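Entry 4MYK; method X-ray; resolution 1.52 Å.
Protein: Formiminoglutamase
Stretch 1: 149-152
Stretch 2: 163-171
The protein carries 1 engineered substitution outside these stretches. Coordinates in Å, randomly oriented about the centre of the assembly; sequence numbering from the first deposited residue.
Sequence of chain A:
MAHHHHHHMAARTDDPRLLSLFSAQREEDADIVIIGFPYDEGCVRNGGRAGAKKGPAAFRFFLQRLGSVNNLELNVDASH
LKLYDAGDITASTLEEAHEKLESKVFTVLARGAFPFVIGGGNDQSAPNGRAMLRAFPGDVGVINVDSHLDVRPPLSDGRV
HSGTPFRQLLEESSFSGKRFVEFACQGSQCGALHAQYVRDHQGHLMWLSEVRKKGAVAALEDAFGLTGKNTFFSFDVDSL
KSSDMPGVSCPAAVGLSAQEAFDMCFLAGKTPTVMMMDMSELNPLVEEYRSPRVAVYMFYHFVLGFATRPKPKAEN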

ATOM      1  N   LEU A 149     -15.387 -13.088 -10.028  1.00 28.09           N
ATOM      2  CA  LEU A 149     -16.033 -14.362 -10.244  1.00 29.14           C
ATOM      3  C   LEU A 149     -17.020 -14.114 -11.379  1.00 34.78           C
ATOM      4  O   LEU A 149     -18.184 -13.785 -11.150  1.00 33.59           O
ATOM      5  CB  LEU A 149     -16.710 -14.818  -8.948  1.00 30.21           C
ATOM      6  CG  LEU A 149     -17.975 -15.672  -8.918  1.00 31.59           C
ATOM      7  CD1 LEU A 149     -18.017 -16.708 -10.041  1.00 33.65           C
ATOM      8  CD2 LEU A 149     -18.094 -16.323  -7.540  1.00 29.97           C
ATOM      9  N   ASP A 150     -16.518 -14.237 -12.607  1.00 35.98           N
ATOM     10  CA  ASP A 150     -17.269 -13.897 -13.815  1.00 34.74           C
ATOM     11  C   ASP A 150     -17.491 -15.140 -14.668  1.00 35.93           C
ATOM     12  O   ASP A 150     -16.559 -15.671 -15.278  1.00 33.94           O
ATOM     13  CB  ASP A 150     -16.519 -12.827 -14.612  1.00 35.57           C
ATOM     14  CG  ASP A 150     -17.295 -12.343 -15.812  1.00 36.37           C
ATOM     15  OD1 ASP A 150     -18.294 -12.989 -16.183  1.00 35.94           O
ATOM     16  OD2 ASP A 150     -16.896 -11.317 -16.394  1.00 36.50           O
ATOM     17  N   VAL A 151     -18.729 -15.615 -14.709  1.00 37.68           N
ATOM     18  CA  VAL A 151     -18.970 -16.901 -15.332  1.00 34.33           C
ATOM     19  C   VAL A 151     -20.258 -16.926 -16.149  1.00 37.24           C
ATOM     20  O   VAL A 151     -21.012 -17.889 -16.092  1.00 36.72           O
ATOM     21  CB  VAL A 151     -18.944 -18.032 -14.273  1.00 34.40           C
ATOM     22  CG1 VAL A 151     -18.829 -19.379 -14.936  1.00 35.44           C
ATOM     23  CG2 VAL A 151     -17.767 -17.839 -13.327  1.00 36.22           C
ATOM     24  N   ARG A 152     -20.484 -15.872 -16.932  1.00 40.77           N
ATOM     25  CA  ARG A 152     -21.717 -15.707 -17.713  1.00 38.05           C
ATOM     26  C   ARG A 152     -21.832 -16.645 -18.922  1.00 40.68           C
ATOM     27  O   ARG A 152     -21.870 -16.205 -20.079  1.00 41.35           O
ATOM     28  CB  ARG A 152     -21.827 -14.258 -18.172  1.00 39.59           C
ATOM     29  CG  ARG A 152     -20.557 -13.772 -18.843  1.00 39.26           C
ATOM     30  CD  ARG A 152     -20.545 -12.261 -18.958  1.00 46.45           C
ATOM     31  NE  ARG A 152     -20.164 -11.611 -17.706  1.00 46.37           N
ATOM     32  CZ  ARG A 152     -20.389 -10.330 -17.435  1.00 43.71           C
ATOM     33  NH1 ARG A 152     -21.010  -9.566 -18.325  1.00 44.14           N
ATOM     34  NH2 ARG A 152     -20.009  -9.819 -16.272  1.00 42.27           N
ATOM     35  N   GLY A 163     -13.741 -15.703 -23.757  1.00 34.04           N
ATOM     36  CA  GLY A 163     -14.974 -15.332 -23.083  1.00 31.14           C
ATOM     37  C   GLY A 163     -15.210 -16.160 -21.832  1.00 32.03           C
ATOM     38  O   GLY A 163     -15.189 -17.383 -21.902  1.00 31.94           O
ATOM     39  N   THR A 164     -15.444 -15.503 -20.695  1.00 34.79           N
ATOM     40  CA  THR A 164     -15.654 -16.188 -19.413  1.00 27.28           C
ATOM     41  C   THR A 164     -15.034 -17.589 -19.355  1.00 28.67           C
ATOM     42  O   THR A 164     -15.732 -18.597 -19.511  1.00 25.22           O
ATOM     43  CB  THR A 164     -17.149 -16.245 -19.018  1.00 36.10           C
ATOM     44  OG1 THR A 164     -17.621 -14.920 -18.721  1.00 35.21           O
ATOM     45  CG2 THR A 164     -17.322 -17.089 -17.786  1.00 33.90           C
ATOM     46  N   PRO A 165     -13.713 -17.658 -19.118  1.00 25.04           N
ATOM     47  CA  PRO A 165     -12.927 -18.902 -19.207  1.00 24.77           C
ATOM     48  C   PRO A 165     -13.382 -20.057 -18.294  1.00 21.32           C
ATOM     49  O   PRO A 165     -13.199 -21.222 -18.651  1.00 19.22           O
ATOM     50  CB  PRO A 165     -11.507 -18.455 -18.817  1.00 21.48           C
ATOM     51  CG  PRO A 165     -11.673 -17.113 -18.155  1.00 20.97           C
ATOM     52  CD  PRO A 165     -12.874 -16.493 -18.784  1.00 22.12           C
ATOM     53  N   PHE A 166     -13.960 -19.748 -17.140  1.00 20.83           N
ATOM     54  CA  PHE A 166     -14.257 -20.801 -16.176  1.00 22.85           C
ATOM     55  C   PHE A 166     -15.674 -21.327 -16.311  1.00 22.09           C
ATOM     56  O   PHE A 166     -15.995 -22.424 -15.862  1.00 21.92           O
ATOM     57  CB  PHE A 166     -13.902 -20.345 -14.762  1.00 20.98           C
ATOM     58  CG  PHE A 166     -12.435 -20.104 -14.590  1.00 19.22           C
ATOM     59  CD1 PHE A 166     -11.553 -21.171 -14.585  1.00 18.96           C
ATOM     60  CD2 PHE A 166     -11.927 -18.824 -14.504  1.00 20.10           C
ATOM     61  CE1 PHE A 166     -10.210 -20.971 -14.452  1.00 19.85           C
ATOM     62  CE2 PHE A 166     -10.563 -18.619 -14.375  1.00 18.39           C
ATOM     63  CZ  PHE A 166      -9.711 -19.690 -14.343  1.00 19.56           C
ATOM     64  N   ARG A 167     -16.516 -20.543 -16.962  1.00 23.13           N
ATOM     65  CA  ARG A 167     -17.788 -21.062 -17.427  1.00 26.85           C
ATOM     66  C   ARG A 167     -17.468 -22.222 -18.346  1.00 24.58           C
ATOM     67  O   ARG A 167     -18.029 -23.303 -18.202  1.00 23.74           O
ATOM     68  CB  ARG A 167     -18.585 -19.973 -18.162  1.00 28.43           C
ATOM     69  CG  ARG A 167     -19.913 -20.411 -18.770  1.00 28.73           C
ATOM     70  CD  ARG A 167     -20.679 -21.362 -17.870  1.00 32.59           C
ATOM     71  NE  ARG A 167     -21.904 -20.789 -17.312  1.00 40.21           N
ATOM     72  CZ  ARG A 167     -22.877 -20.206 -18.014  1.00 39.13           C
ATOM     73  NH1 ARG A 167     -22.790 -20.076 -19.332  1.00 41.43           N
ATOM     74  NH2 ARG A 167     -23.944 -19.738 -17.386  1.00 37.41           N
ATOM     75  N   GLN A 168     -16.532 -21.994 -19.264  1.00 22.90           N
ATOM     76  CA  GLN A 168     -16.165 -22.985 -20.272  1.00 23.75           C
ATOM     77  C   GLN A 168     -15.689 -24.267 -19.646  1.00 25.14           C
ATOM     78  O   GLN A 168     -15.968 -25.352 -20.142  1.00 24.91           O
ATOM     79  CB  GLN A 168     -15.070 -22.454 -21.192  1.00 20.50           C
ATOM     80  CG  GLN A 168     -15.574 -21.445 -22.178  1.00 22.69           C
ATOM     81  CD  GLN A 168     -14.505 -20.978 -23.133  1.00 26.56           C
ATOM     82  OE1 GLN A 168     -14.137 -19.803 -23.134  1.00 32.45           O
ATOM     83  NE2 GLN A 168     -14.006 -21.891 -23.963  1.00 21.83           N
ATOM     84  N   LEU A 169     -14.951 -24.143 -18.558  1.00 22.68           N
ATOM     85  CA  LEU A 169     -14.417 -25.325 -17.923  1.00 23.37           C
ATOM     86  C   LEU A 169     -15.499 -26.038 -17.091  1.00 23.63           C
ATOM     87  O   LEU A 169     -15.609 -27.263 -17.121  1.00 24.63           O
ATOM     88  CB  LEU A 169     -13.138 -24.976 -17.149  1.00 22.49           C
ATOM     89  CG  LEU A 169     -12.097 -24.298 -18.074  1.00 27.17           C
ATOM     90  CD1 LEU A 169     -10.945 -23.618 -17.313  1.00 23.02           C
ATOM     91  CD2 LEU A 169     -11.544 -25.252 -19.179  1.00 18.46           C
ATOM     92  N   LEU A 170     -16.331 -25.278 -16.387  1.00 24.07           N
ATOM     93  CA  LEU A 170     -17.435 -25.886 -15.643  1.00 25.09           C
ATOM     94  C   LEU A 170     -18.403 -26.610 -16.572  1.00 23.35           C
ATOM     95  O   LEU A 170     -19.044 -27.585 -16.179  1.00 25.67           O
ATOM     96  CB  LEU A 170     -18.186 -24.836 -14.825  1.00 22.39           C
ATOM     97  CG  LEU A 170     -17.391 -24.304 -13.640  1.00 21.47           C
ATOM     98  CD1 LEU A 170     -18.114 -23.128 -13.006  1.00 19.66           C
ATOM     99  CD2 LEU A 170     -17.143 -25.429 -12.638  1.00 21.51           C
ATOM    100  N   GLU A 171     -18.503 -26.127 -17.804  1.00 23.48           N
ATOM    101  CA  GLU A 171     -19.374 -26.747 -18.792  1.00 27.15           C
ATOM    102  C   GLU A 171     -18.752 -27.991 -19.426  1.00 27.57           C
ATOM    103  O   GLU A 171     -19.369 -28.614 -20.290  1.00 27.49           O
ATOM    104  CB  GLU A 171     -19.775 -25.747 -19.877  1.00 23.61           C
ATOM    105  CG  GLU A 171     -20.646 -24.621 -19.387  1.00 25.43           C
ATOM    106  CD  GLU A 171     -21.389 -23.932 -20.512  1.00 33.23           C
ATOM    107  OE1 GLU A 171     -20.985 -22.813 -20.901  1.00 38.34           O
ATOM    108  OE2 GLU A 171     -22.381 -24.511 -21.009  1.00 38.01           O
TER
HETATM  109  O   HOH W   1     -14.565 -17.027 -16.004  1.00 24.74           O

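An irregular segment, 149-152, packs against a short helix in 163-171, in a small contact (306 Å² buried, both sides summed) made mostly by van der Waals packing around Val151 and Thr164, with one weak direct hydrogen bond and one water bridge. The backbones come nearest where Val151 meets Arg167, their CA atoms 4.8 Å apart. Val151, buried and with chi1 in the t well, gives the most surface to the contact. Its CA-to-CB bond runs sideways to the helix, yet CG1 reaches the helix backbone, lying 3.2 Å from CA of Arg167 and 4.0 Å from C of Phe166. One turn further along the helix, CD1 of Leu170 lies 4.3 Å from the same Val151 CG1, a looser apolar contact.

Thr164 is the main partner from the second stretch. Its CA-to-CB bond points toward the first stretch, and chi1 in the m well sets its hydroxyl near Asp150 and Arg152. Thr164 OG1 donates a weak hydrogen bond to Asp150 OD1 at 3.3 Å, and CG of Arg152 lies 3.2 Å from Thr164 OG1. The same carboxylate oxygen, Asp150 OD1, receives a much shorter bond from Arg152 NE, 2.8 Å with an angle of 156° at the hydrogen, part of a salt bridge within the first stretch. Asp150 OD1 thus joins a strong local ion pair to a weaker tie across the contact.

The main-chain oxygen of Asp150 is linked to the backbone NH of Phe166 through water 1: the water donates to Asp150 O at 2.5 Å and accepts from Phe166 N at 3.0 Å. Further along, Leu170 N to Phe166 O and Glu171 N to Arg167 O, both 2.9 Å, are firm i to i+4 bonds, whereas Thr164 O receives two weak bonds, from Arg167 N at 3.3 Å (three residues on) and from Gln168 N at 3.5 Å (four on).

The CA-to-CB bond of Arg167 also points toward the first stretch, and its guanidinium carries Val151 O and Arg152 C over one face. NE of Arg167 is 3.3 Å from Val151 O, but the angle is too poor for a hydrogen bond, so this is packing of the planar group over the backbone. Arg167 NH1 makes a long salt bridge, 3.6 Å, to Glu171 OE1 within its own stretch.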